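Biliverdin reductase (PDB 5B3T) reduces biliverdin, probably with NAD(P)H as the hydride donor, in the heme-degrading pathway, as a cyanobacterial member of the Gfo/Idh/MocA family. Local coordinates at residues I150-Y155 / H254-T259; G163-P168 / K240-H245; W171-Q176 / E215-C220. All blocks are in the same frame, centred on the assembly; numbering follows the deposited sequence.

After the N-terminal Rossmann domain the chain enters the C-terminal alpha/beta domain, where all three contacts lie. Contact 1 starts at 150-155, which leads into strand 153-163, and closes the outermost loop when 254-259 returns beside it. Contact 2 starts where that strand ends, at 163-168, and closes at 240-245. Contact 3, 171-176 with 215-220, is nested inside contact 2, as contact 2 is inside contact 1. Contacts 2 and 3 touch, through the Glu242 to Arg218 salt bridge and Lys240 on the Thr172 carbonyl. Contact 1 stands apart, its nearest atoms about 17 Å from contact 2. All three reach the same mixed sheet.

Contact 1 (I150-Y155 / H254-T259); sequences IGEVFY and HGDRGT
A classic beta bulge joins the start of strand 153-163 to the end of strand 248-255, next to the type I turn Gly255-Gly258. Phe154 and Tyr155 both face His254. Phe154 N reaches His254 O at 2.9 Å, nearly along the C=O axis, while the bond from Tyr155 N to the same oxygen is weak. His254 N returns a short bond to Tyr155 O, 2.6 Å. The Phe154 ring lays one face over His254 O, off-centre, with its CE2 3.4 Å from Gly255 C. The turn is gripped by the chain before the strand. Arg257 N bonds Ile150 O from above the carbonyl plane, and Asp256 N bonds Glu152 O. Asp256 OD1 takes Glu152 N at 3.2 Å. Ile150 CB sits 3.3 Å from Gly258 O, and its CG2 lies against the Gly258 carbonyl carbon. An alanine here would lose CG1, CG2 and CD1, and would probably loosen the packing on Gly258. Around the contact, Val153 packs on Leu147 and Leu232, Tyr155 OH bonds Glu235 of strand 233-241, and Thr259 pairs with Ile270 of strand 266-271.

Contact 2 (G163-P168 / K240-H245); sequences GQNPAP and KGEVFH
Glu242 has CG anti to its own carbonyl carbon (chi1 -71°), and beyond CG its chain is extended (chi2 173°). This carries the carboxylate along the loop 163-168 to the backbone of Ala167. Asn165 CG is anti to the backbone N (chi1 -168°), so its amide crosses the glutamate chain at about a right angle. Asn165 OD1 rests 3.4 Å from Glu242 CG. The carboxylate is gripped by Ala167 N, which donates to Glu242 OE2 at 2.8 Å, almost straight, on its anti lone pair. Ala167 CB lies 3.6 Å from the same OE2. The other oxygen, OE1, forms a salt bridge with Arg218 of strand 217-228. The carboxylate is thus held at both oxygens, which is likely to favour its charged form and fix its rotation.

Beside the glutamate the two backbones meet. Gln164 N donates to Gly241 O at 2.9 Å, from above the carbonyl plane. Gly163 CA lies 3.5 Å from Phe244 O, where a side chain at this position would clash. Within the loop, Gln164 NE2 bonds Pro166 O at 3.1 Å, with the acceptor in the plane of the amide. This bond spans the cis peptide before Pro166. A water joins Asn165 ND2 and Glu242 O by two weak bonds.

Gly163 and Gly241 form a parallel bridge where the neighbouring strands 153-163 and 233-241 end. Gly241 to Phe244 then makes a type I beta turn. This is the point where two parallel neighbouring strands of the mixed sheet leave it, one into a loop and one into a turn; the loop runs on to the NADP(+)-binding residues Arg170 and Trp171.

Contact 3 (W171-Q176 / E215-C220); sequences WTYHHQ and EYFRAC
The His174 ring has Glu215 O over one face, off-centre and 3.5 Å from its CD2. A water that bridges Gln176 N and Glu215 O lies over the same face, also off-centre. The edge of His174 points at the face of Tyr216 in a T-shaped pair, planes at 77°, with CD2 3.7 Å from Tyr216 CZ. The His175 ring receives the edge of Phe217, whose CD2 stands over its centre. Phe217 in turn takes Tyr173 CA over a face, a CH-pi contact. Tyr173 CD2 touches Phe217 CE1 at 3.6 Å, and the same CD2 has Phe217 O at the ring edge. Tyr173, His175 and Phe217 thus form an aromatic cluster, which Phe208 of strand 199-210 extends.

Two backbone bonds join the segments. Phe217 N meets Tyr173 O at 2.9 Å, nearly along the C=O axis. His175 N meets Glu215 O at 3.0 Å, in the carbonyl plane. His174 NE2 gives only a weak bond to Glu215 OE1. His175 NE2 is hydrogen-bonded to Asp210 OD1.

His174 is the N-cap of helix 175-178. With CG anti to the backbone N (chi1 -176°), its ring turns ND1 to Gln177 N. The contact sets this capped helix start against the lead-in to strand 217-228, a few residues after Trp171, which binds NADP(+).

Contact 1 (I150-Y155 / H254-T259)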
ATOM      1  N   ILE A 150       3.648 -25.652  -0.129  1.00 22.37           N
ATOM      2  CA  ILE A 150       4.278 -25.859   1.171  1.00 22.61           C
ATOM      3  C   ILE A 150       3.298 -26.370   2.220  1.00 21.62           C
ATOM      4  O   ILE A 150       3.635 -26.402   3.407  1.00 21.80           O
ATOM      5  CB  ILE A 150       4.985 -24.584   1.659  1.00 21.98           C
ATOM      6  CG1 ILE A 150       3.971 -23.482   1.973  1.00 21.09           C
ATOM      7  CG2 ILE A 150       5.982 -24.101   0.621  1.00 21.68           C
ATOM      8  CD1 ILE A 150       4.604 -22.235   2.560  1.00 19.46           C
ATOM      9  N   GLY A 151       2.096 -26.784   1.817  1.00 21.84           N
ATOM     10  CA  GLY A 151       1.189 -27.397   2.772  1.00 20.87           C
ATOM     11  C   GLY A 151       0.633 -26.410   3.787  1.00 21.44           C
ATOM     12  O   GLY A 151       0.452 -25.220   3.510  1.00 21.17           O
ATOM     13  N   GLU A 152       0.357 -26.918   4.988  1.00 21.10           N
ATOM     14  CA  GLU A 152      -0.210 -26.086   6.044  1.00 22.50           C
ATOM     15  C   GLU A 152       0.844 -25.121   6.568  1.00 20.44           C
ATOM     16  O   GLU A 152       1.857 -25.545   7.137  1.00 20.15           O
ATOM     17  CB  GLU A 152      -0.751 -26.952   7.180  1.00 22.96           C
ATOM     18  CG  GLU A 152      -1.498 -26.157   8.246  1.00 24.78           C
ATOM     19  CD  GLU A 152      -1.766 -26.961   9.506  1.00 28.81           C
ATOM     20  OE1 GLU A 152      -1.153 -28.036   9.673  1.00 33.83           O
ATOM     21  OE2 GLU A 152      -2.597 -26.519  10.328  1.00 35.04           O
ATOM     22  N   VAL A 153       0.603 -23.827   6.386  1.00 19.88           N
ATOM     23  CA  VAL A 153       1.520 -22.797   6.865  1.00 18.99           C
ATOM     24  C   VAL A 153       1.271 -22.579   8.352  1.00 19.39           C
ATOM     25  O   VAL A 153       0.150 -22.261   8.763  1.00 20.95           O
ATOM     26  CB  VAL A 153       1.342 -21.494   6.075  1.00 19.24           C
ATOM     27  CG1 VAL A 153       2.395 -20.473   6.486  1.00 18.26           C
ATOM     28  CG2 VAL A 153       1.406 -21.770   4.580  1.00 19.16           C
ATOM     29  N   PHE A 154       2.317 -22.750   9.163  1.00 18.80           N
ATOM     30  CA  PHE A 154       2.193 -22.652  10.611  1.00 17.66           C
ATOM     31  C   PHE A 154       3.033 -21.549  11.238  1.00 17.71           C
ATOM     32  O   PHE A 154       2.765 -21.179  12.386  1.00 18.19           O
ATOM     33  CB  PHE A 154       2.566 -23.988  11.277  1.00 18.44           C
ATOM     34  CG  PHE A 154       3.935 -24.492  10.910  1.00 17.64           C
ATOM     35  CD1 PHE A 154       5.055 -24.068  11.610  1.00 17.69           C
ATOM     36  CD2 PHE A 154       4.102 -25.398   9.874  1.00 18.44           C
ATOM     37  CE1 PHE A 154       6.316 -24.529  11.276  1.00 18.59           C
ATOM     38  CE2 PHE A 154       5.363 -25.866   9.536  1.00 18.57           C
ATOM     39  CZ  PHE A 154       6.469 -25.430  10.237  1.00 18.37           C
ATOM     40  N   TYR A 155       4.029 -21.016  10.534  1.00 17.59           N
ATOM     41  CA  TYR A 155       4.904 -20.002  11.104  1.00 17.58           C
ATOM     42  C   TYR A 155       5.401 -19.102   9.985  1.00 17.26           C
ATOM     43  O   TYR A 155       5.939 -19.593   8.988  1.00 18.16           O
ATOM     44  CB  TYR A 155       6.082 -20.649  11.843  1.00 18.54           C
ATOM     45  CG  TYR A 155       6.943 -19.693  12.643  1.00 18.89           C
ATOM     46  CD1 TYR A 155       6.376 -18.675  13.398  1.00 19.14           C
ATOM     47  CD2 TYR A 155       8.325 -19.834  12.666  1.00 20.06           C
ATOM     48  CE1 TYR A 155       7.167 -17.807  14.139  1.00 19.56           C
ATOM     49  CE2 TYR A 155       9.122 -18.976  13.403  1.00 20.08           C
ATOM     50  CZ  TYR A 155       8.539 -17.964  14.138  1.00 21.68           C
ATOM     51  OH  TYR A 155       9.331 -17.109  14.874  1.00 23.12           O
ATOM     52  N   HIS A 254       6.796 -20.739   6.831  1.00 17.38           N
ATOM     53  CA  HIS A 254       7.111 -22.142   7.071  1.00 18.64           C
ATOM     54  C   HIS A 254       5.831 -22.965   6.988  1.00 18.69           C
ATOM     55  O   HIS A 254       4.862 -22.684   7.702  1.00 17.26           O
ATOM     56  CB  HIS A 254       7.770 -22.336   8.437  1.00 17.48           C
ATOM     57  CG  HIS A 254       9.103 -21.666   8.576  1.00 19.53           C
ATOM     58  ND1 HIS A 254      10.247 -22.158   7.985  1.00 20.80           N
ATOM     59  CD2 HIS A 254       9.478 -20.562   9.263  1.00 19.78           C
ATOM     60  CE1 HIS A 254      11.267 -21.375   8.290  1.00 21.37           C
ATOM     61  NE2 HIS A 254      10.828 -20.400   9.064  1.00 19.13           N
ATOM     62  N   GLY A 255       5.834 -23.977   6.124  1.00 18.00           N
ATOM     63  CA  GLY A 255       4.737 -24.922   6.042  1.00 18.64           C
ATOM     64  C   GLY A 255       5.232 -26.343   6.220  1.00 18.01           C
ATOM     65  O   GLY A 255       6.432 -26.595   6.074  1.00 18.75           O
ATOM     66  N   ASP A 256       4.340 -27.287   6.533  1.00 20.33           N
ATOM     67  CA  ASP A 256       4.828 -28.638   6.796  1.00 21.65           C
ATOM     68  C   ASP A 256       5.261 -29.376   5.535  1.00 21.89           C
ATOM     69  O   ASP A 256       5.741 -30.509   5.645  1.00 23.40           O
ATOM     70  CB  ASP A 256       3.780 -29.459   7.560  1.00 20.83           C
ATOM     71  CG  ASP A 256       2.457 -29.583   6.823  1.00 22.95           C
ATOM     72  OD1 ASP A 256       2.382 -29.250   5.622  1.00 23.03           O
ATOM     73  OD2 ASP A 256       1.478 -30.030   7.458  1.00 24.90           O
ATOM     74  N   ARG A 257       5.111 -28.777   4.354  1.00 20.20           N
ATOM     75  CA  ARG A 257       5.654 -29.339   3.125  1.00 21.15           C
ATOM     76  C   ARG A 257       6.742 -28.472   2.508  1.00 23.06           C
ATOM     77  O   ARG A 257       7.269 -28.828   1.449  1.00 23.58           O
ATOM     78  CB  ARG A 257       4.540 -29.574   2.098  1.00 23.57           C
ATOM     79  CG  ARG A 257       3.590 -30.701   2.465  1.00 24.99           C
ATOM     80  CD  ARG A 257       2.521 -30.905   1.404  1.00 25.89           C
ATOM     81  NE  ARG A 257       1.314 -31.499   1.974  1.00 29.17           N
ATOM     82  CZ  ARG A 257       0.219 -31.788   1.281  1.00 29.92           C
ATOM     83  NH1 ARG A 257       0.170 -31.545  -0.022  1.00 31.91           N
ATOM     84  NH2 ARG A 257      -0.828 -32.325   1.891  1.00 29.92           N
ATOM     85  N   GLY A 258       7.095 -27.353   3.131  1.00 21.15           N
ATOM     86  CA  GLY A 258       8.171 -26.532   2.609  1.00 21.35           C
ATOM     87  C   GLY A 258       8.207 -25.170   3.263  1.00 20.65           C
ATOM     88  O   GLY A 258       7.304 -24.776   4.008  1.00 18.68           O
ATOM     89  N   THR A 259       9.284 -24.447   2.963  1.00 19.53           N
ATOM     90  CA  THR A 259       9.501 -23.091   3.447  1.00 20.51           C
ATOM     91  C   THR A 259       9.738 -22.157   2.270  1.00 19.28           C
ATOM     92  O   THR A 259      10.484 -22.489   1.342  1.00 21.64           O
ATOM     93  CB  THR A 259      10.699 -23.029   4.410  1.00 20.45           C
ATOM     94  OG1 THR A 259      10.352 -23.657   5.650  1.00 20.81           O
ATOM     95  CG2 THR A 259      11.119 -21.588   4.674  1.00 19.68           C
TER

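Contact 2 (G163-P168 / K240-H245)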
ATOM      1  N   GLY A 163      17.737   1.089   8.754  1.00 22.50           N
ATOM      2  CA  GLY A 163      18.522   2.081   9.468  1.00 21.53           C
ATOM      3  C   GLY A 163      18.616   3.374   8.678  1.00 21.89           C
ATOM      4  O   GLY A 163      18.795   3.372   7.459  1.00 22.62           O
ATOM      5  N   GLN A 164      18.483   4.494   9.385  1.00 20.44           N
ATOM      6  CA  GLN A 164      18.537   5.809   8.752  1.00 22.38           C
ATOM      7  C   GLN A 164      19.071   6.813   9.760  1.00 22.20           C
ATOM      8  O   GLN A 164      18.441   7.049  10.795  1.00 21.11           O
ATOM      9  CB  GLN A 164      17.158   6.235   8.243  1.00 20.70           C
ATOM     10  CG  GLN A 164      17.108   7.649   7.678  1.00 21.86           C
ATOM     11  CD  GLN A 164      18.075   7.855   6.529  1.00 24.45           C
ATOM     12  OE1 GLN A 164      18.123   7.060   5.591  1.00 26.14           O
ATOM     13  NE2 GLN A 164      18.853   8.931   6.595  1.00 25.00           N
ATOM     14  N   ASN A 165      20.222   7.400   9.451  1.00 21.56           N
ATOM     15  CA  ASN A 165      20.881   8.345  10.345  1.00 23.24           C
ATOM     16  C   ASN A 165      21.575   9.422   9.510  1.00 22.44           C
ATOM     17  O   ASN A 165      22.462   9.114   8.717  1.00 23.38           O
ATOM     18  CB  ASN A 165      21.883   7.614  11.247  1.00 22.20           C
ATOM     19  CG  ASN A 165      22.394   8.477  12.387  1.00 23.28           C
ATOM     20  OD1 ASN A 165      21.856   9.546  12.663  1.00 23.11           O
ATOM     21  ND2 ASN A 165      23.437   8.006  13.062  1.00 23.55           N
ATOM     22  N   PRO A 166      21.165  10.690   9.676  1.00 22.29           N
ATOM     23  CA  PRO A 166      20.144  11.145  10.623  1.00 22.11           C
ATOM     24  C   PRO A 166      18.715  10.939  10.125  1.00 21.43           C
ATOM     25  O   PRO A 166      18.473  10.890   8.920  1.00 21.50           O
ATOM     26  CB  PRO A 166      20.453  12.635  10.762  1.00 21.46           C
ATOM     27  CG  PRO A 166      20.959  13.011   9.414  1.00 22.29           C
ATOM     28  CD  PRO A 166      21.746  11.818   8.922  1.00 23.48           C
ATOM     29  N   ALA A 167      17.784  10.811  11.057  1.00 22.16           N
ATOM     30  CA  ALA A 167      16.382  10.732  10.688  1.00 22.05           C
ATOM     31  C   ALA A 167      15.939  12.068  10.097  1.00 22.40           C
ATOM     32  O   ALA A 167      16.213  13.120  10.687  1.00 21.27           O
ATOM     33  CB  ALA A 167      15.524  10.375  11.898  1.00 21.37           C
ATOM     34  N   PRO A 168      15.266  12.070   8.955  1.00 22.64           N
ATOM     35  CA  PRO A 168      14.896  13.334   8.314  1.00 23.58           C
ATOM     36  C   PRO A 168      13.720  14.002   9.009  1.00 24.29           C
ATOM     37  O   PRO A 168      12.991  13.395   9.796  1.00 24.09           O
ATOM     38  CB  PRO A 168      14.520  12.902   6.894  1.00 24.81           C
ATOM     39  CG  PRO A 168      13.956  11.522   7.089  1.00 23.72           C
ATOM     40  CD  PRO A 168      14.761  10.902   8.210  1.00 21.90           C
ATOM     41  N   LYS A 240      12.602   1.476  11.774  1.00 15.45           N
ATOM     42  CA  LYS A 240      13.421   2.372  10.973  1.00 17.76           C
ATOM     43  C   LYS A 240      13.933   3.487  11.868  1.00 16.44           C
ATOM     44  O   LYS A 240      13.346   3.789  12.910  1.00 16.78           O
ATOM     45  CB  LYS A 240      12.649   2.947   9.778  1.00 16.97           C
ATOM     46  CG  LYS A 240      11.569   3.958  10.136  1.00 18.15           C
ATOM     47  CD  LYS A 240      10.880   4.472   8.878  1.00 17.67           C
ATOM     48  CE  LYS A 240       9.673   5.328   9.212  1.00 16.40           C
ATOM     49  NZ  LYS A 240       8.866   5.625   7.995  1.00 16.80           N
ATOM     50  N   GLY A 241      15.041   4.091  11.454  1.00 17.37           N
ATOM     51  CA  GLY A 241      15.570   5.218  12.192  1.00 20.13           C
ATOM     52  C   GLY A 241      17.007   5.082  12.647  1.00 19.69           C
ATOM     53  O   GLY A 241      17.751   4.220  12.168  1.00 17.92           O
ATOM     54  N   GLU A 242      17.395   5.930  13.601  1.00 18.76           N
ATOM     55  CA  GLU A 242      18.800   6.131  13.929  1.00 21.29           C
ATOM     56  C   GLU A 242      19.392   5.019  14.789  1.00 20.55           C
ATOM     57  O   GLU A 242      20.621   4.899  14.849  1.00 22.76           O
ATOM     58  CB  GLU A 242      18.974   7.482  14.633  1.00 20.62           C
ATOM     59  CG  GLU A 242      18.775   8.679  13.709  1.00 20.76           C
ATOM     60  CD  GLU A 242      18.769  10.008  14.444  1.00 23.28           C
ATOM     61  OE1 GLU A 242      19.031  10.022  15.667  1.00 23.37           O
ATOM     62  OE2 GLU A 242      18.506  11.042  13.795  1.00 23.92           O
ATOM     63  N   VAL A 243      18.565   4.196  15.443  1.00 18.09           N
ATOM     64  CA  VAL A 243      19.080   3.203  16.383  1.00 21.38           C
ATOM     65  C   VAL A 243      19.370   1.854  15.738  1.00 19.72           C
ATOM     66  O   VAL A 243      19.914   0.966  16.410  1.00 18.95           O
ATOM     67  CB  VAL A 243      18.108   2.987  17.563  1.00 20.64           C
ATOM     68  CG1 VAL A 243      17.844   4.300  18.280  1.00 20.97           C
ATOM     69  CG2 VAL A 243      16.807   2.360  17.075  1.00 17.91           C
ATOM     70  N   PHE A 244      19.032   1.668  14.466  1.00 19.42           N
ATOM     71  CA  PHE A 244      19.150   0.372  13.808  1.00 19.43           C
ATOM     72  C   PHE A 244      20.451   0.314  13.018  1.00 18.88           C
ATOM     73  O   PHE A 244      20.653   1.099  12.086  1.00 20.63           O
ATOM     74  CB  PHE A 244      17.951   0.120  12.894  1.00 18.06           C
ATOM     75  CG  PHE A 244      16.652  -0.017  13.631  1.00 16.89           C
ATOM     76  CD1 PHE A 244      16.292  -1.225  14.205  1.00 17.38           C
ATOM     77  CD2 PHE A 244      15.794   1.062  13.759  1.00 16.86           C
ATOM     78  CE1 PHE A 244      15.098  -1.357  14.888  1.00 17.82           C
ATOM     79  CE2 PHE A 244      14.597   0.937  14.443  1.00 17.59           C
ATOM     80  CZ  PHE A 244      14.249  -0.277  15.008  1.00 16.65           C
ATOM     81  N   HIS A 245      21.323  -0.624  13.384  1.00 19.11           N
ATOM     82  CA  HIS A 245      22.617  -0.773  12.733  1.00 20.74           C
ATOM     83  C   HIS A 245      22.672  -1.929  11.744  1.00 22.07           C
ATOM     84  O   HIS A 245      23.694  -2.094  11.070  1.00 20.60           O
ATOM     85  CB  HIS A 245      23.722  -0.944  13.783  1.00 21.16           C
ATOM     86  CG  HIS A 245      24.121   0.337  14.447  1.00 23.70           C
ATOM     87  ND1 HIS A 245      23.437   0.863  15.522  1.00 22.62           N
ATOM     88  CD2 HIS A 245      25.121   1.207  14.175  1.00 24.00           C
ATOM     89  CE1 HIS A 245      24.006   1.999  15.888  1.00 22.24           C
ATOM     90  NE2 HIS A 245      25.031   2.228  15.088  1.00 24.49           N
TER
HETATM   91  O   HOH W   1      23.178   4.661  12.693  1.00 24.80           O

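Contact 3 (W171-Q176 / E215-C220)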
ATOM      1  N   TRP A 171       7.640  13.849   6.249  1.00 21.33           N
ATOM      2  CA  TRP A 171       6.379  13.270   6.706  1.00 19.67           C
ATOM      3  C   TRP A 171       6.513  11.797   7.074  1.00 17.62           C
ATOM      4  O   TRP A 171       5.746  11.299   7.905  1.00 18.00           O
ATOM      5  CB  TRP A 171       5.292  13.460   5.642  1.00 19.72           C
ATOM      6  CG  TRP A 171       5.451  12.623   4.400  1.00 17.74           C
ATOM      7  CD1 TRP A 171       6.072  12.985   3.239  1.00 19.60           C
ATOM      8  CD2 TRP A 171       4.951  11.296   4.189  1.00 17.45           C
ATOM      9  NE1 TRP A 171       6.001  11.961   2.324  1.00 17.97           N
ATOM     10  CE2 TRP A 171       5.317  10.913   2.883  1.00 17.93           C
ATOM     11  CE3 TRP A 171       4.236  10.392   4.980  1.00 17.86           C
ATOM     12  CZ2 TRP A 171       4.992   9.665   2.351  1.00 17.35           C
ATOM     13  CZ3 TRP A 171       3.913   9.151   4.450  1.00 16.53           C
ATOM     14  CH2 TRP A 171       4.291   8.800   3.148  1.00 16.14           C
ATOM     15  N   THR A 172       7.478  11.086   6.486  1.00 18.00           N
ATOM     16  CA  THR A 172       7.646   9.668   6.789  1.00 18.06           C
ATOM     17  C   THR A 172       8.157   9.419   8.203  1.00 16.91           C
ATOM     18  O   THR A 172       8.067   8.283   8.683  1.00 17.10           O
ATOM     19  CB  THR A 172       8.593   9.020   5.775  1.00 19.56           C
ATOM     20  OG1 THR A 172       9.781   9.810   5.654  1.00 18.69           O
ATOM     21  CG2 THR A 172       7.920   8.903   4.411  1.00 20.75           C
ATOM     22  N   TYR A 173       8.693  10.439   8.876  1.00 16.29           N
ATOM     23  CA  TYR A 173       9.097  10.337  10.274  1.00 18.47           C
ATOM     24  C   TYR A 173       8.266  11.256  11.161  1.00 18.50           C
ATOM     25  O   TYR A 173       8.661  11.554  12.292  1.00 18.50           O
ATOM     26  CB  TYR A 173      10.590  10.642  10.429  1.00 17.74           C
ATOM     27  CG  TYR A 173      11.487   9.485  10.051  1.00 18.85           C
ATOM     28  CD1 TYR A 173      11.645   9.108   8.725  1.00 19.57           C
ATOM     29  CD2 TYR A 173      12.173   8.767  11.023  1.00 19.49           C
ATOM     30  CE1 TYR A 173      12.463   8.048   8.375  1.00 18.40           C
ATOM     31  CE2 TYR A 173      12.993   7.706  10.684  1.00 18.50           C
ATOM     32  CZ  TYR A 173      13.134   7.352   9.359  1.00 17.88           C
ATOM     33  OH  TYR A 173      13.947   6.297   9.018  1.00 19.14           O
ATOM     34  N   HIS A 174       7.122  11.710  10.658  1.00 18.36           N
ATOM     35  CA  HIS A 174       6.222  12.607  11.370  1.00 20.26           C
ATOM     36  C   HIS A 174       5.075  11.777  11.935  1.00 19.26           C
ATOM     37  O   HIS A 174       4.396  11.068  11.185  1.00 19.52           O
ATOM     38  CB  HIS A 174       5.717  13.693  10.416  1.00 21.61           C
ATOM     39  CG  HIS A 174       4.856  14.734  11.061  1.00 22.11           C
ATOM     40  ND1 HIS A 174       3.485  14.620  11.143  1.00 21.91           N
ATOM     41  CD2 HIS A 174       5.169  15.925  11.626  1.00 23.73           C
ATOM     42  CE1 HIS A 174       2.991  15.688  11.743  1.00 24.97           C
ATOM     43  NE2 HIS A 174       3.992  16.496  12.047  1.00 26.76           N
ATOM     44  N   HIS A 175       4.874  11.858  13.255  1.00 19.69           N
ATOM     45  CA  HIS A 175       3.910  10.991  13.935  1.00 20.94           C
ATOM     46  C   HIS A 175       2.547  10.998  13.250  1.00 20.54           C
ATOM     47  O   HIS A 175       1.996   9.939  12.929  1.00 19.61           O
ATOM     48  CB  HIS A 175       3.760  11.414  15.400  1.00 20.83           C
ATOM     49  CG  HIS A 175       4.839  10.896  16.301  1.00 22.35           C
ATOM     50  ND1 HIS A 175       4.904   9.579  16.702  1.00 19.91           N
ATOM     51  CD2 HIS A 175       5.877  11.524  16.902  1.00 21.99           C
ATOM     52  CE1 HIS A 175       5.945   9.415  17.501  1.00 21.81           C
ATOM     53  NE2 HIS A 175       6.551  10.580  17.638  1.00 22.11           N
ATOM     54  N   GLN A 176       1.989  12.185  13.017  1.00 20.55           N
ATOM     55  CA  GLN A 176       0.624  12.271  12.507  1.00 22.58           C
ATOM     56  C   GLN A 176       0.547  11.973  11.012  1.00 20.73           C
ATOM     57  O   GLN A 176      -0.369  11.273  10.565  1.00 19.97           O
ATOM     58  CB  GLN A 176       0.042  13.652  12.813  1.00 26.63           C
ATOM     59  CG  GLN A 176      -0.251  13.873  14.290  1.00 31.53           C
ATOM     60  CD  GLN A 176      -0.810  15.253  14.567  1.00 43.64           C
ATOM     61  OE1 GLN A 176      -1.205  15.969  13.647  1.00 47.99           O
ATOM     62  NE2 GLN A 176      -0.852  15.632  15.840  1.00 42.58           N
ATOM     63  N   GLU A 215       7.005  16.214  17.494  1.00 28.82           N
ATOM     64  CA  GLU A 215       6.130  15.863  16.383  1.00 29.65           C
ATOM     65  C   GLU A 215       6.797  14.907  15.404  1.00 26.10           C
ATOM     66  O   GLU A 215       6.106  14.292  14.585  1.00 22.75           O
ATOM     67  CB  GLU A 215       5.682  17.118  15.634  1.00 30.73           C
ATOM     68  CG  GLU A 215       4.802  18.046  16.441  1.00 35.35           C
ATOM     69  CD  GLU A 215       4.125  19.084  15.572  1.00 44.87           C
ATOM     70  OE1 GLU A 215       3.627  18.714  14.488  1.00 47.59           O
ATOM     71  OE2 GLU A 215       4.098  20.268  15.968  1.00 53.56           O
ATOM     72  N   TYR A 216       8.118  14.785  15.467  1.00 26.02           N
ATOM     73  CA  TYR A 216       8.875  13.839  14.669  1.00 24.85           C
ATOM     74  C   TYR A 216       9.491  12.791  15.585  1.00 24.37           C
ATOM     75  O   TYR A 216       9.824  13.073  16.739  1.00 24.41           O
ATOM     76  CB  TYR A 216       9.978  14.547  13.876  1.00 24.36           C
ATOM     77  CG  TYR A 216       9.462  15.501  12.824  1.00 26.27           C
ATOM     78  CD1 TYR A 216       9.170  16.823  13.140  1.00 28.28           C
ATOM     79  CD2 TYR A 216       9.271  15.084  11.514  1.00 24.27           C
ATOM     80  CE1 TYR A 216       8.695  17.698  12.181  1.00 28.62           C
ATOM     81  CE2 TYR A 216       8.800  15.953  10.548  1.00 25.61           C
ATOM     82  CZ  TYR A 216       8.513  17.257  10.887  1.00 28.13           C
ATOM     83  OH  TYR A 216       8.045  18.124   9.926  1.00 28.11           O
ATOM     84  N   PHE A 217       9.626  11.575  15.072  1.00 21.62           N
ATOM     85  CA  PHE A 217      10.427  10.564  15.738  1.00 21.33           C
ATOM     86  C   PHE A 217      11.705  10.339  14.943  1.00 21.55           C
ATOM     87  O   PHE A 217      11.738  10.515  13.721  1.00 19.80           O
ATOM     88  CB  PHE A 217       9.665   9.241  15.927  1.00 20.08           C
ATOM     89  CG  PHE A 217       9.165   8.614  14.648  1.00 18.69           C
ATOM     90  CD1 PHE A 217       9.936   7.683  13.970  1.00 18.68           C
ATOM     91  CD2 PHE A 217       7.905   8.922  14.149  1.00 19.70           C
ATOM     92  CE1 PHE A 217       9.477   7.090  12.802  1.00 18.07           C
ATOM     93  CE2 PHE A 217       7.439   8.329  12.980  1.00 17.60           C
ATOM     94  CZ  PHE A 217       8.225   7.414  12.308  1.00 18.46           C
ATOM     95  N   ARG A 218      12.769   9.986  15.656  1.00 19.41           N
ATOM     96  CA  ARG A 218      14.027   9.647  15.014  1.00 21.34           C
ATOM     97  C   ARG A 218      14.199   8.150  14.828  1.00 19.03           C
ATOM     98  O   ARG A 218      15.094   7.732  14.088  1.00 20.14           O
ATOM     99  CB  ARG A 218      15.209  10.208  15.814  1.00 20.56           C
ATOM    100  CG  ARG A 218      15.365   9.640  17.208  1.00 21.63           C
ATOM    101  CD  ARG A 218      16.531  10.303  17.927  1.00 22.05           C
ATOM    102  NE  ARG A 218      16.958   9.535  19.092  1.00 21.83           N
ATOM    103  CZ  ARG A 218      17.951   8.653  19.071  1.00 23.47           C
ATOM    104  NH1 ARG A 218      18.619   8.436  17.947  1.00 24.79           N
ATOM    105  NH2 ARG A 218      18.280   7.992  20.172  1.00 23.32           N
ATOM    106  N   ALA A 219      13.372   7.342  15.485  1.00 17.82           N
ATOM    107  CA  ALA A 219      13.360   5.904  15.279  1.00 18.57           C
ATOM    108  C   ALA A 219      12.037   5.362  15.792  1.00 18.58           C
ATOM    109  O   ALA A 219      11.419   5.944  16.689  1.00 17.00           O
ATOM    110  CB  ALA A 219      14.532   5.212  15.988  1.00 18.11           C
ATOM    111  N   CYS A 220      11.605   4.249  15.207  1.00 16.02           N
ATOM    112  CA  CYS A 220      10.441   3.532  15.694  1.00 16.99           C
ATOM    113  C   CYS A 220      10.683   2.039  15.544  1.00 16.42           C
ATOM    114  O   CYS A 220      11.365   1.592  14.618  1.00 16.10           O
ATOM    115  CB  CYS A 220       9.154   3.936  14.951  1.00 16.92           C
ATOM    116  SG  CYS A 220       9.051   3.393  13.230  1.00 19.22           S
TER
HETATM  117  O   HOH W   2       3.203  14.619  14.678  1.00 25.46           O